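Local coordinates for CobC (Shigella flexneri 2a, PDB 6NRU), which removes the 5'-phosphate from alpha-ribazole 5'-phosphate and from adenosylcobalamin 5'-phosphate, a step in assembling the nucleotide loop of vitamin B12, at residues I9-T14 and V150-V155; E13-V18 and P29-G34; E36-L41 and R66-D71. All coordinates share one frame; numbering follows the deposited sequence.

Interaction 1 (I9-T14 and V150-V155); sequences IRHGET and VSHQGV. With SO4 (sulfate ion), chain N.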
ATOM      1  N   ILE A   9       5.391   4.307   0.859  1.00 41.47           N
ATOM      2  CA  ILE A   9       6.095   3.234   1.554  1.00 42.05           C
ATOM      3  C   ILE A   9       5.120   2.083   1.757  1.00 41.66           C
ATOM      4  O   ILE A   9       4.058   2.264   2.364  1.00 41.07           O
ATOM      5  CB  ILE A   9       6.667   3.691   2.905  1.00 42.84           C
ATOM      6  CG1 ILE A   9       7.872   4.607   2.699  1.00 45.29           C
ATOM      7  CG2 ILE A   9       7.050   2.485   3.757  1.00 42.36           C
ATOM      8  CD1 ILE A   9       8.600   4.944   3.985  1.00 48.50           C
ATOM      9  N   ARG A  10       5.475   0.910   1.245  1.00 42.96           N
ATOM     10  CA  ARG A  10       4.750  -0.314   1.539  1.00 44.29           C
ATOM     11  C   ARG A  10       5.313  -0.926   2.813  1.00 48.99           C
ATOM     12  O   ARG A  10       6.521  -0.867   3.058  1.00 50.12           O
ATOM     13  CB  ARG A  10       4.863  -1.296   0.370  1.00 41.94           C
ATOM     14  CG  ARG A  10       4.329  -2.695   0.636  1.00 40.86           C
ATOM     15  CD  ARG A  10       4.789  -3.641  -0.461  1.00 40.53           C
ATOM     16  NE  ARG A  10       4.381  -5.026  -0.244  1.00 39.92           N
ATOM     17  CZ  ARG A  10       4.781  -6.038  -1.007  1.00 40.20           C
ATOM     18  NH1 ARG A  10       5.595  -5.816  -2.029  1.00 39.51           N
ATOM     19  NH2 ARG A  10       4.370  -7.272  -0.750  1.00 41.85           N
ATOM     20  N   HIS A  11       4.429  -1.495   3.632  1.00 52.48           N
ATOM     21  CA  HIS A  11       4.841  -2.090   4.895  1.00 57.29           C
ATOM     22  C   HIS A  11       5.861  -3.206   4.668  1.00 64.97           C
ATOM     23  O   HIS A  11       5.922  -3.826   3.602  1.00 62.77           O
ATOM     24  CB  HIS A  11       3.629  -2.640   5.643  1.00 55.50           C
ATOM     25  CG  HIS A  11       2.942  -3.763   4.931  1.00 53.87           C
ATOM     26  ND1 HIS A  11       3.403  -5.062   4.969  1.00 54.55           N
ATOM     27  CD2 HIS A  11       1.829  -3.782   4.162  1.00 52.90           C
ATOM     28  CE1 HIS A  11       2.604  -5.831   4.252  1.00 54.29           C
ATOM     29  NE2 HIS A  11       1.641  -5.079   3.752  1.00 53.46           N
ATOM     30  N   GLY A  12       6.661  -3.462   5.697  1.00 75.38           N
ATOM     31  CA  GLY A  12       7.719  -4.444   5.611  1.00 78.03           C
ATOM     32  C   GLY A  12       7.194  -5.866   5.512  1.00 78.99           C
ATOM     33  O   GLY A  12       5.991  -6.133   5.492  1.00 79.85           O
ATOM     34  N   GLU A  13       8.141  -6.802   5.449  1.00 70.86           N
ATOM     35  CA  GLU A  13       7.804  -8.215   5.334  1.00 64.00           C
ATOM     36  C   GLU A  13       6.974  -8.672   6.528  1.00 59.00           C
ATOM     37  O   GLU A  13       7.170  -8.211   7.657  1.00 59.18           O
ATOM     38  CB  GLU A  13       9.078  -9.055   5.227  1.00 64.34           C
ATOM     39  CG  GLU A  13       8.833 -10.538   4.991  1.00 64.59           C
ATOM     40  CD  GLU A  13      10.063 -11.389   5.260  1.00 66.71           C
ATOM     41  OE1 GLU A  13      10.530 -11.425   6.418  1.00 67.94           O
ATOM     42  OE2 GLU A  13      10.562 -12.023   4.307  1.00 67.35           O
ATOM     43  N   THR A  14       6.034  -9.577   6.271  1.00 53.77           N
ATOM     44  CA  THR A  14       5.170 -10.132   7.301  1.00 48.87           C
ATOM     45  C   THR A  14       5.225 -11.653   7.242  1.00 46.57           C
ATOM     46  O   THR A  14       5.740 -12.246   6.289  1.00 46.84           O
ATOM     47  CB  THR A  14       3.723  -9.641   7.148  1.00 47.85           C
ATOM     48  OG1 THR A  14       3.200 -10.077   5.888  1.00 48.30           O
ATOM     49  CG2 THR A  14       3.661  -8.125   7.210  1.00 47.14           C
ATOM     50  N   VAL A 150       1.805   5.329   4.014  1.00 34.14           N
ATOM     51  CA  VAL A 150       2.187   3.983   4.429  1.00 33.97           C
ATOM     52  C   VAL A 150       0.998   3.073   4.154  1.00 34.72           C
ATOM     53  O   VAL A 150      -0.050   3.190   4.802  1.00 37.00           O
ATOM     54  CB  VAL A 150       2.595   3.930   5.908  1.00 35.15           C
ATOM     55  CG1 VAL A 150       3.169   2.564   6.249  1.00 35.21           C
ATOM     56  CG2 VAL A 150       3.594   5.036   6.230  1.00 35.68           C
ATOM     57  N   SER A 151       1.156   2.162   3.194  1.00 33.77           N
ATOM     58  CA  SER A 151       0.045   1.315   2.782  1.00 33.01           C
ATOM     59  C   SER A 151       0.531  -0.049   2.306  1.00 34.22           C
ATOM     60  O   SER A 151       1.500  -0.595   2.846  1.00 36.75           O
ATOM     61  CB  SER A 151      -0.769   2.003   1.684  1.00 30.65           C
ATOM     62  OG  SER A 151      -2.012   1.352   1.487  1.00 31.17           O
ATOM     63  N   HIS A 152      -0.132  -0.597   1.290  1.00 32.39           N
ATOM     64  CA  HIS A 152       0.080  -1.965   0.845  1.00 31.28           C
ATOM     65  C   HIS A 152       0.380  -1.991  -0.646  1.00 30.60           C
ATOM     66  O   HIS A 152       0.256  -0.985  -1.351  1.00 28.66           O
ATOM     67  CB  HIS A 152      -1.142  -2.835   1.161  1.00 31.24           C
ATOM     68  CG  HIS A 152      -1.613  -2.711   2.574  1.00 30.55           C
ATOM     69  ND1 HIS A 152      -1.201  -3.568   3.572  1.00 31.77           N
ATOM     70  CD2 HIS A 152      -2.447  -1.822   3.163  1.00 30.71           C
ATOM     71  CE1 HIS A 152      -1.767  -3.215   4.713  1.00 32.63           C
ATOM     72  NE2 HIS A 152      -2.528  -2.158   4.492  1.00 31.95           N
ATOM     73  N   GLN A 153       0.770  -3.175  -1.120  1.00 38.18           N
ATOM     74  CA  GLN A 153       1.214  -3.325  -2.502  1.00 40.73           C
ATOM     75  C   GLN A 153       0.090  -3.016  -3.486  1.00 40.42           C
ATOM     76  O   GLN A 153       0.287  -2.282  -4.461  1.00 36.81           O
ATOM     77  CB  GLN A 153       1.752  -4.741  -2.716  1.00 45.14           C
ATOM     78  CG  GLN A 153       2.839  -4.845  -3.766  1.00 49.23           C
ATOM     79  CD  GLN A 153       2.318  -4.571  -5.158  1.00 53.74           C
ATOM     80  OE1 GLN A 153       2.932  -3.835  -5.929  1.00 54.16           O
ATOM     81  NE2 GLN A 153       1.169  -5.157  -5.485  1.00 56.58           N
ATOM     82  N   GLY A 154      -1.098  -3.575  -3.249  1.00 44.66           N
ATOM     83  CA  GLY A 154      -2.203  -3.350  -4.167  1.00 46.21           C
ATOM     84  C   GLY A 154      -2.683  -1.911  -4.175  1.00 45.83           C
ATOM     85  O   GLY A 154      -3.035  -1.373  -5.226  1.00 48.02           O
ATOM     86  N   VAL A 155      -2.700  -1.269  -3.006  1.00 43.00           N
ATOM     87  CA  VAL A 155      -3.157   0.115  -2.917  1.00 40.56           C
ATOM     88  C   VAL A 155      -2.178   1.046  -3.615  1.00 36.66           C
ATOM     89  O   VAL A 155      -2.568   1.880  -4.442  1.00 35.71           O
ATOM     90  CB  VAL A 155      -3.351   0.524  -1.446  1.00 42.29           C
ATOM     91  CG1 VAL A 155      -3.645   2.011  -1.346  1.00 33.29           C
ATOM     92  CG2 VAL A 155      -4.456  -0.293  -0.803  1.00 34.43           C
TER
HETATM   93  S   SO4 N 302       1.073  -8.294   0.767  1.00116.97           S
HETATM   94  O1  SO4 N 302      -0.113  -8.187  -0.077  1.00116.75           O
HETATM   95  O2  SO4 N 302       1.363  -9.702   1.020  1.00116.81           O
HETATM   96  O3  SO4 N 302       2.210  -7.675   0.093  1.00117.00           O
HETATM   97  O4  SO4 N 302       0.837  -7.609   2.035  1.00117.17           O
HETATM   98  O   HOH W   1       1.416  -5.275   0.825  1.00 33.54           O
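His11 and His152 meet where two neighbouring parallel strands end. CD2 of His11 comes within 3.1 Å of ND1 of His152, and the rings lie obliquely, with centroids 4.9 Å apart and planes at 68°. The backbones bring them there: Ser151 N donates to Ile9 O (3.0 Å), and His11 N then donates to Ser151 O (3.2 Å). Ile9 and Val150 turn their branched side chains to one face of the sheet, toward helix 59-69, as suits a buried strand; Arg10 and Ser151 point to the other, against Leu156. The small Ser151 also reaches Leu82 O with its hydroxyl.

The His11 ring is held through ND1. Its CG sits between the backbone N and the carbonyl carbon (chi1 64°), which folds the ring back so that ND1 donates to a lone pair of Gly12 O (2.8 Å), which lies slightly out of the ring plane, and NE2 looks toward a bound sulfate, with a weak bond to its O4. His152 NE2 is bonded to Ser56 OG, which fixes that ring too, and His152 also touches Glu84, the probable proton donor/acceptor.

Arg10 runs extended from CG to NE, and CG of Gln153 lies over one face of its guanidinium, 3.4 Å from NH1. The Gln153 amide binds Val176 N through OE1, while Arg10 NH1 reaches Val176 O. NH2 bonds to O3 of the sulfate, modelled so close that its length is doubtful. One water accepts from both Arg10 NE and Gln153 N.

Arg10, His11 and Gly12 form the RHG signature of histidine phosphatases. The sulfate probably marks the phosphate site, and the ND1 bond leaves NE2 directed at it, consistent with His11 becoming phosphorylated at that nitrogen during turnover.

Interaction 2 (E13-V18 and P29-G34); sequences ETQANV and PLTARG. With SO4 (sulfate ion), chain M; SO4 (sulfate ion), chain N.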
ATOM      1  N   GLU A  13       8.141  -6.802   5.449  1.00 70.86           N
ATOM      2  CA  GLU A  13       7.804  -8.215   5.334  1.00 64.00           C
ATOM      3  C   GLU A  13       6.974  -8.672   6.528  1.00 59.00           C
ATOM      4  O   GLU A  13       7.170  -8.211   7.657  1.00 59.18           O
ATOM      5  CB  GLU A  13       9.078  -9.055   5.227  1.00 64.34           C
ATOM      6  CG  GLU A  13       8.833 -10.538   4.991  1.00 64.59           C
ATOM      7  CD  GLU A  13      10.063 -11.389   5.260  1.00 66.71           C
ATOM      8  OE1 GLU A  13      10.530 -11.425   6.418  1.00 67.94           O
ATOM      9  OE2 GLU A  13      10.562 -12.023   4.307  1.00 67.35           O
ATOM     10  N   THR A  14       6.034  -9.577   6.271  1.00 53.77           N
ATOM     11  CA  THR A  14       5.170 -10.132   7.301  1.00 48.87           C
ATOM     12  C   THR A  14       5.225 -11.653   7.242  1.00 46.57           C
ATOM     13  O   THR A  14       5.740 -12.246   6.289  1.00 46.84           O
ATOM     14  CB  THR A  14       3.723  -9.641   7.148  1.00 47.85           C
ATOM     15  OG1 THR A  14       3.200 -10.077   5.888  1.00 48.30           O
ATOM     16  CG2 THR A  14       3.661  -8.125   7.210  1.00 47.14           C
ATOM     17  N   GLN A  15       4.702 -12.287   8.292  1.00 44.88           N
ATOM     18  CA  GLN A  15       4.735 -13.743   8.362  1.00 45.42           C
ATOM     19  C   GLN A  15       3.898 -14.375   7.262  1.00 42.02           C
ATOM     20  O   GLN A  15       4.254 -15.440   6.745  1.00 43.00           O
ATOM     21  CB  GLN A  15       4.253 -14.219   9.734  1.00 48.18           C
ATOM     22  CG  GLN A  15       4.433 -15.709   9.968  1.00 52.85           C
ATOM     23  CD  GLN A  15       5.887 -16.134   9.895  1.00 57.81           C
ATOM     24  OE1 GLN A  15       6.756 -15.517  10.510  1.00 58.74           O
ATOM     25  NE2 GLN A  15       6.160 -17.192   9.136  1.00 60.13           N
ATOM     26  N   ALA A  16       2.784 -13.740   6.892  1.00 38.58           N
ATOM     27  CA  ALA A  16       1.977 -14.252   5.790  1.00 37.48           C
ATOM     28  C   ALA A  16       2.770 -14.262   4.489  1.00 37.94           C
ATOM     29  O   ALA A  16       2.639 -15.189   3.681  1.00 39.50           O
ATOM     30  CB  ALA A  16       0.701 -13.421   5.641  1.00 36.05           C
ATOM     31  N   ASN A  17       3.595 -13.235   4.270  1.00 37.01           N
ATOM     32  CA  ASN A  17       4.472 -13.221   3.105  1.00 38.24           C
ATOM     33  C   ASN A  17       5.441 -14.393   3.147  1.00 39.32           C
ATOM     34  O   ASN A  17       5.635 -15.096   2.148  1.00 39.02           O
ATOM     35  CB  ASN A  17       5.237 -11.897   3.033  1.00 39.34           C
ATOM     36  CG  ASN A  17       4.324 -10.705   2.850  1.00 41.60           C
ATOM     37  OD1 ASN A  17       4.660  -9.585   3.238  1.00 43.36           O
ATOM     38  ND2 ASN A  17       3.157 -10.939   2.259  1.00 41.97           N
ATOM     39  N   VAL A  18       6.063 -14.616   4.307  1.00 40.80           N
ATOM     40  CA  VAL A  18       6.972 -15.745   4.459  1.00 42.86           C
ATOM     41  C   VAL A  18       6.253 -17.048   4.139  1.00 46.14           C
ATOM     42  O   VAL A  18       6.809 -17.937   3.482  1.00 48.53           O
ATOM     43  CB  VAL A  18       7.569 -15.752   5.878  1.00 44.21           C
ATOM     44  CG1 VAL A  18       8.351 -17.030   6.125  1.00 47.56           C
ATOM     45  CG2 VAL A  18       8.457 -14.535   6.081  1.00 42.11           C
ATOM     46  N   PRO A  29       1.736 -10.376  11.734  1.00 64.96           N
ATOM     47  CA  PRO A  29       2.784  -9.529  12.306  1.00 63.85           C
ATOM     48  C   PRO A  29       3.949  -9.314  11.351  1.00 63.59           C
ATOM     49  O   PRO A  29       4.206 -10.102  10.440  1.00 63.91           O
ATOM     50  CB  PRO A  29       3.233 -10.321  13.537  1.00 64.10           C
ATOM     51  CG  PRO A  29       3.029 -11.743  13.132  1.00 65.05           C
ATOM     52  CD  PRO A  29       1.804 -11.758  12.245  1.00 65.22           C
ATOM     53  N   LEU A  30       4.662  -8.217  11.587  1.00 58.18           N
ATOM     54  CA  LEU A  30       5.907  -7.961  10.878  1.00 54.82           C
ATOM     55  C   LEU A  30       6.981  -8.945  11.329  1.00 55.00           C
ATOM     56  O   LEU A  30       7.096  -9.259  12.518  1.00 59.37           O
ATOM     57  CB  LEU A  30       6.373  -6.526  11.133  1.00 53.22           C
ATOM     58  CG  LEU A  30       6.305  -5.478  10.018  1.00 47.99           C
ATOM     59  CD1 LEU A  30       4.923  -5.440   9.395  1.00 45.66           C
ATOM     60  CD2 LEU A  30       6.675  -4.106  10.566  1.00 46.42           C
ATOM     61  N   THR A  31       7.765  -9.437  10.369  1.00 48.33           N
ATOM     62  CA  THR A  31       8.922 -10.267  10.664  1.00 47.09           C
ATOM     63  C   THR A  31      10.137  -9.386  10.928  1.00 48.45           C
ATOM     64  O   THR A  31      10.258  -8.285  10.388  1.00 47.60           O
ATOM     65  CB  THR A  31       9.240 -11.219   9.509  1.00 43.93           C
ATOM     66  OG1 THR A  31       9.857 -10.494   8.439  1.00 42.17           O
ATOM     67  CG2 THR A  31       7.984 -11.889   8.999  1.00 42.14           C
ATOM     68  N   ALA A  32      11.063  -9.913  11.738  1.00 51.15           N
ATOM     69  CA  ALA A  32      12.295  -9.198  12.074  1.00 53.14           C
ATOM     70  C   ALA A  32      12.933  -8.537  10.857  1.00 50.51           C
ATOM     71  O   ALA A  32      13.552  -7.474  10.977  1.00 45.00           O
ATOM     72  CB  ALA A  32      13.283 -10.161  12.741  1.00 49.26           C
ATOM     73  N   ARG A  33      12.773  -9.139   9.676  1.00 47.20           N
ATOM     74  CA  ARG A  33      13.223  -8.492   8.449  1.00 47.27           C
ATOM     75  C   ARG A  33      12.384  -7.258   8.136  1.00 44.88           C
ATOM     76  O   ARG A  33      12.916  -6.241   7.678  1.00 40.71           O
ATOM     77  CB  ARG A  33      13.177  -9.485   7.290  1.00 47.83           C
ATOM     78  CG  ARG A  33      13.697  -8.935   5.971  1.00 50.77           C
ATOM     79  CD  ARG A  33      13.754 -10.031   4.921  1.00 56.58           C
ATOM     80  NE  ARG A  33      13.937  -9.498   3.575  1.00 60.08           N
ATOM     81  CZ  ARG A  33      13.733 -10.197   2.462  1.00 63.05           C
ATOM     82  NH1 ARG A  33      13.339 -11.463   2.534  1.00 65.68           N
ATOM     83  NH2 ARG A  33      13.920  -9.631   1.277  1.00 62.20           N
ATOM     84  N   GLY A  34      11.072  -7.330   8.378  1.00 46.84           N
ATOM     85  CA  GLY A  34      10.217  -6.173   8.160  1.00 47.37           C
ATOM     86  C   GLY A  34      10.487  -5.033   9.123  1.00 47.90           C
ATOM     87  O   GLY A  34      10.353  -3.863   8.751  1.00 46.06           O
TER
HETATM   88  S   SO4 M 301      15.796  -6.238   2.898  1.00112.96           S
HETATM   89  O1  SO4 M 301      14.823  -5.250   2.440  1.00112.67           O
HETATM   90  O2  SO4 M 301      15.269  -7.578   2.662  1.00113.12           O
HETATM   91  O3  SO4 M 301      17.043  -6.074   2.159  1.00113.16           O
HETATM   92  O4  SO4 M 301      16.049  -6.062   4.326  1.00113.14           O
HETATM   93  S   SO4 N 302       1.073  -8.294   0.767  1.00116.97           S
HETATM   94  O1  SO4 N 302      -0.113  -8.187  -0.077  1.00116.75           O
HETATM   95  O2  SO4 N 302       1.363  -9.702   1.020  1.00116.81           O
HETATM   96  O3  SO4 N 302       2.210  -7.675   0.093  1.00117.00           O
HETATM   97  O4  SO4 N 302       0.837  -7.609   2.035  1.00117.17           O
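Just beyond the RHG signature, the turn at Glu13 and Thr14 pairs with residues Pro29 to Thr31, which lead into helix 32-44. Two backbone bonds join them around the single bridge of Thr14 with Leu30: Thr31 N donates to Glu13 O (3.0 Å), and Gln15 N donates to Pro29 O (3.1 Å).

Glu13 does most of the side-chain work. Its CG is anti to the backbone N (chi1 -175°), and the extended chain carries the carboxylate along Thr31 and Arg33. OE1 accepts from Thr31 OG1, at a modelled distance too short to be trusted. OE2 makes a long, weak salt bridge with Arg33 NH1 (3.3 Å), the two chains crossing at about a right angle and their flat ends turned 71° apart. A threonine suits position 31 twice over: OG1 also takes a weak capping bond from Gly34 N, and the methyl CG2 packs 3.3 Å from Thr14 C. Glycine suits position 34 because Glu13 O occupies the place a CB would take; Glu13 N lies 3.5 Å from Gly34 CA. On the inner side Thr14 CG2 touches Leu30 CD1 (3.7 Å), and Leu30 continues onto Arg60, His63 and Thr64 of helix 59-69.

Each half also faces an anion. Arg33 meets one sulfate edge-on through NE, with NH2 contributing weakly, while Asn17 ND2 bonds to the sulfate beside His11, the probable phosphohistidine. Thr14 and Thr31 sit at the N-cap positions of two helices whose starts are joined here, and the first, through Asn17, borders what is probably the phosphate pocket of this histidine phosphatase.

Interaction 3 (E36-L41 and R66-D71); sequences EQAQNL and RLVLSD. With SO4 (sulfate ion), chain M.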
ATOM      1  N   GLU A  36      13.538  -4.537  10.285  1.00 52.11           N
ATOM      2  CA  GLU A  36      14.792  -4.029   9.726  1.00 55.35           C
ATOM      3  C   GLU A  36      14.540  -3.162   8.500  1.00 52.69           C
ATOM      4  O   GLU A  36      15.213  -2.143   8.301  1.00 53.81           O
ATOM      5  CB  GLU A  36      15.724  -5.190   9.372  1.00 60.51           C
ATOM      6  CG  GLU A  36      16.497  -5.756  10.554  1.00 67.31           C
ATOM      7  CD  GLU A  36      16.821  -7.234  10.391  1.00 72.32           C
ATOM      8  OE1 GLU A  36      16.533  -7.795   9.314  1.00 72.81           O
ATOM      9  OE2 GLU A  36      17.373  -7.832  11.340  1.00 75.96           O
ATOM     10  N   GLN A  37      13.578  -3.556   7.662  1.00 48.32           N
ATOM     11  CA  GLN A  37      13.242  -2.758   6.487  1.00 44.21           C
ATOM     12  C   GLN A  37      12.696  -1.392   6.881  1.00 42.71           C
ATOM     13  O   GLN A  37      13.042  -0.376   6.268  1.00 40.44           O
ATOM     14  CB  GLN A  37      12.225  -3.499   5.623  1.00 42.10           C
ATOM     15  CG  GLN A  37      12.785  -4.675   4.854  1.00 42.35           C
ATOM     16  CD  GLN A  37      11.692  -5.535   4.260  1.00 42.45           C
ATOM     17  OE1 GLN A  37      10.583  -5.606   4.797  1.00 42.41           O
ATOM     18  NE2 GLN A  37      11.994  -6.195   3.147  1.00 41.98           N
ATOM     19  N   ALA A  38      11.836  -1.347   7.901  1.00 44.33           N
ATOM     20  CA  ALA A  38      11.254  -0.074   8.313  1.00 45.70           C
ATOM     21  C   ALA A  38      12.275   0.790   9.038  1.00 49.70           C
ATOM     22  O   ALA A  38      12.307   2.012   8.854  1.00 50.96           O
ATOM     23  CB  ALA A  38      10.026  -0.317   9.191  1.00 45.13           C
ATOM     24  N   GLN A  39      13.124   0.172   9.863  1.00 52.58           N
ATOM     25  CA  GLN A  39      14.142   0.929  10.582  1.00 56.41           C
ATOM     26  C   GLN A  39      15.146   1.547   9.622  1.00 58.68           C
ATOM     27  O   GLN A  39      15.570   2.694   9.809  1.00 61.77           O
ATOM     28  CB  GLN A  39      14.857   0.026  11.583  1.00 59.58           C
ATOM     29  CG  GLN A  39      14.059  -0.271  12.835  1.00 62.01           C
ATOM     30  CD  GLN A  39      14.655  -1.416  13.629  1.00 66.18           C
ATOM     31  OE1 GLN A  39      15.443  -2.206  13.104  1.00 67.48           O
ATOM     32  NE2 GLN A  39      14.284  -1.512  14.901  1.00 67.63           N
ATOM     33  N   ASN A  40      15.549   0.797   8.595  1.00 57.79           N
ATOM     34  CA  ASN A  40      16.429   1.352   7.575  1.00 58.60           C
ATOM     35  C   ASN A  40      15.751   2.500   6.839  1.00 56.84           C
ATOM     36  O   ASN A  40      16.382   3.522   6.548  1.00 58.66           O
ATOM     37  CB  ASN A  40      16.852   0.251   6.601  1.00 59.30           C
ATOM     38  CG  ASN A  40      17.944   0.699   5.649  1.00 61.05           C
ATOM     39  OD1 ASN A  40      18.743   1.580   5.967  1.00 62.55           O
ATOM     40  ND2 ASN A  40      17.985   0.090   4.470  1.00 60.84           N
ATOM     41  N   LEU A  41      14.454   2.357   6.547  1.00 53.01           N
ATOM     42  CA  LEU A  41      13.715   3.429   5.892  1.00 50.71           C
ATOM     43  C   LEU A  41      13.663   4.684   6.752  1.00 51.73           C
ATOM     44  O   LEU A  41      13.644   5.801   6.220  1.00 52.82           O
ATOM     45  CB  LEU A  41      12.297   2.966   5.563  1.00 48.88           C
ATOM     46  CG  LEU A  41      12.101   2.208   4.251  1.00 47.80           C
ATOM     47  CD1 LEU A  41      10.732   1.548   4.232  1.00 46.12           C
ATOM     48  CD2 LEU A  41      12.269   3.139   3.064  1.00 48.13           C
ATOM     49  N   ARG A  66       5.321   3.661  12.549  1.00 52.75           N
ATOM     50  CA  ARG A  66       5.976   3.993  13.809  1.00 52.82           C
ATOM     51  C   ARG A  66       7.492   3.919  13.673  1.00 53.41           C
ATOM     52  O   ARG A  66       8.209   4.814  14.137  1.00 54.61           O
ATOM     53  CB  ARG A  66       5.496   3.051  14.916  1.00 53.95           C
ATOM     54  CG  ARG A  66       4.301   3.550  15.725  1.00 54.20           C
ATOM     55  CD  ARG A  66       3.633   2.396  16.466  1.00 56.08           C
ATOM     56  NE  ARG A  66       4.615   1.433  16.960  1.00 56.17           N
ATOM     57  CZ  ARG A  66       4.395   0.127  17.079  1.00 52.33           C
ATOM     58  NH1 ARG A  66       3.218  -0.387  16.737  1.00 49.03           N
ATOM     59  NH2 ARG A  66       5.355  -0.668  17.536  1.00 51.62           N
ATOM     60  N   LEU A  67       7.995   2.865  13.028  1.00 54.04           N
ATOM     61  CA  LEU A  67       9.437   2.664  12.941  1.00 56.53           C
ATOM     62  C   LEU A  67      10.086   3.670  12.002  1.00 56.99           C
ATOM     63  O   LEU A  67      11.199   4.144  12.261  1.00 59.76           O
ATOM     64  CB  LEU A  67       9.732   1.235  12.493  1.00 56.24           C
ATOM     65  CG  LEU A  67       9.216   0.158  13.449  1.00 56.99           C
ATOM     66  CD1 LEU A  67       9.197  -1.208  12.780  1.00 57.50           C
ATOM     67  CD2 LEU A  67      10.055   0.127  14.711  1.00 59.86           C
ATOM     68  N   VAL A  68       9.414   4.004  10.901  1.00 55.43           N
ATOM     69  CA  VAL A  68       9.954   5.009   9.993  1.00 57.59           C
ATOM     70  C   VAL A  68       9.975   6.374  10.665  1.00 62.00           C
ATOM     71  O   VAL A  68      10.931   7.145  10.509  1.00 66.06           O
ATOM     72  CB  VAL A  68       9.148   5.031   8.681  1.00 55.29           C
ATOM     73  CG1 VAL A  68       9.727   6.054   7.715  1.00 55.30           C
ATOM     74  CG2 VAL A  68       9.133   3.647   8.045  1.00 55.03           C
ATOM     75  N   LEU A  69       8.883   6.712  11.318  1.00 61.59           N
ATOM     76  CA  LEU A  69       8.766   7.965  12.025  1.00 64.71           C
ATOM     77  C   LEU A  69       9.637   8.116  13.254  1.00 69.38           C
ATOM     78  O   LEU A  69      10.162   9.167  13.465  1.00 73.12           O
ATOM     79  CB  LEU A  69       7.321   8.249  12.371  1.00 64.93           C
ATOM     80  CG  LEU A  69       6.491   8.690  11.179  1.00 64.26           C
ATOM     81  CD1 LEU A  69       5.392   9.619  11.638  1.00 66.42           C
ATOM     82  CD2 LEU A  69       7.369   9.371  10.155  1.00 64.89           C
ATOM     83  N   SER A  70       9.765   7.082  14.072  1.00 72.71           N
ATOM     84  CA  SER A  70      10.590   7.154  15.283  1.00 79.61           C
ATOM     85  C   SER A  70      10.184   8.286  16.250  1.00 84.72           C
ATOM     86  O   SER A  70       9.045   8.353  16.679  1.00 88.73           O
ATOM     87  CB  SER A  70      12.092   7.115  14.971  1.00 81.32           C
ATOM     88  OG  SER A  70      12.882   7.388  16.097  1.00 83.86           O
ATOM     89  N   ASP A  71      11.111   9.165  16.589  1.00 83.11           N
ATOM     90  CA  ASP A  71      10.859  10.243  17.530  1.00 88.32           C
ATOM     91  C   ASP A  71      10.335  11.516  16.878  1.00 89.52           C
ATOM     92  O   ASP A  71      10.134  12.517  17.555  1.00 91.47           O
ATOM     93  CB  ASP A  71      12.154  10.609  18.255  1.00 93.39           C
ATOM     94  CG  ASP A  71      12.590   9.574  19.261  1.00 96.56           C
ATOM     95  OD1 ASP A  71      13.715   9.066  19.119  1.00 98.31           O
ATOM     96  OD2 ASP A  71      11.829   9.286  20.206  1.00 97.68           O
TER
HETATM   97  S   SO4 M 301      15.796  -6.238   2.898  1.00112.96           S
HETATM   98  O1  SO4 M 301      14.823  -5.250   2.440  1.00112.67           O
HETATM   99  O2  SO4 M 301      15.269  -7.578   2.662  1.00113.12           O
HETATM  100  O3  SO4 M 301      17.043  -6.074   2.159  1.00113.16           O
HETATM  101  O4  SO4 M 301      16.049  -6.062   4.326  1.00113.14           O
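Leu67 reaches from helix 59-69 toward helix 32-44, and its first side-chain atom already makes the contact: CB lies 3.7 Å from Ala38 CB. CG stands anti to the carbonyl carbon (chi1 -61°), which lets the fork spread over the neighbouring helix. At the tip, CD1 returns to the same alanine, 3.8 Å from its CB, so the single methyl is met by both ends of the leucine. CD2, the other branch, approaches the aliphatic CG of the exposed Gln39 at 4.4 Å. Leu67 also rests on Ile35, one turn earlier in helix 32-44.

Alanine suits position 38 because its small side chain lets the backbones come close, with 5.5 Å between the CA atoms of Ala38 and Val68. These two helices lie side by side on one face of the central sheet, in the layered alpha/beta fold of histidine phosphatases, and Leu41 and Val68 both reach down to Ile9 of strand 5-10.

Val68 fills the deeper side of the seam. Its CG2 is 3.7 Å from Ala38 O and 4.1 Å from Leu41 CB, so the methyl packs on both backbone and side chain. Val68 O accepts a hydrogen bond from ND1 of His42. From the other side of helix 32-44, Gln37 sends OE1 to Glu13 N and NE2 to a sulfate oxygen, O1, 3.1 Å away.

Overall arrangement
From the N terminus, strand 5-10 delivers residues 9-14, where interaction 1 opens. Interaction 2 starts on the overlapping residues 13-18, sharing Glu13 and Thr14, and closes a short loop of ten residues at 29-34. Helix 32-44 then carries the chain on to interaction 3, which closes at 66-71, the end of helix 59-69, after strand 52-55. Interactions 2 and 3 thus follow in series, and both lie within the long span that interaction 1 completes at 150-155. The helices of interaction 3 rest on strand 5-10 and on the loop after it. One sulfate bridges interactions 1 and 2, another interactions 2 and 3.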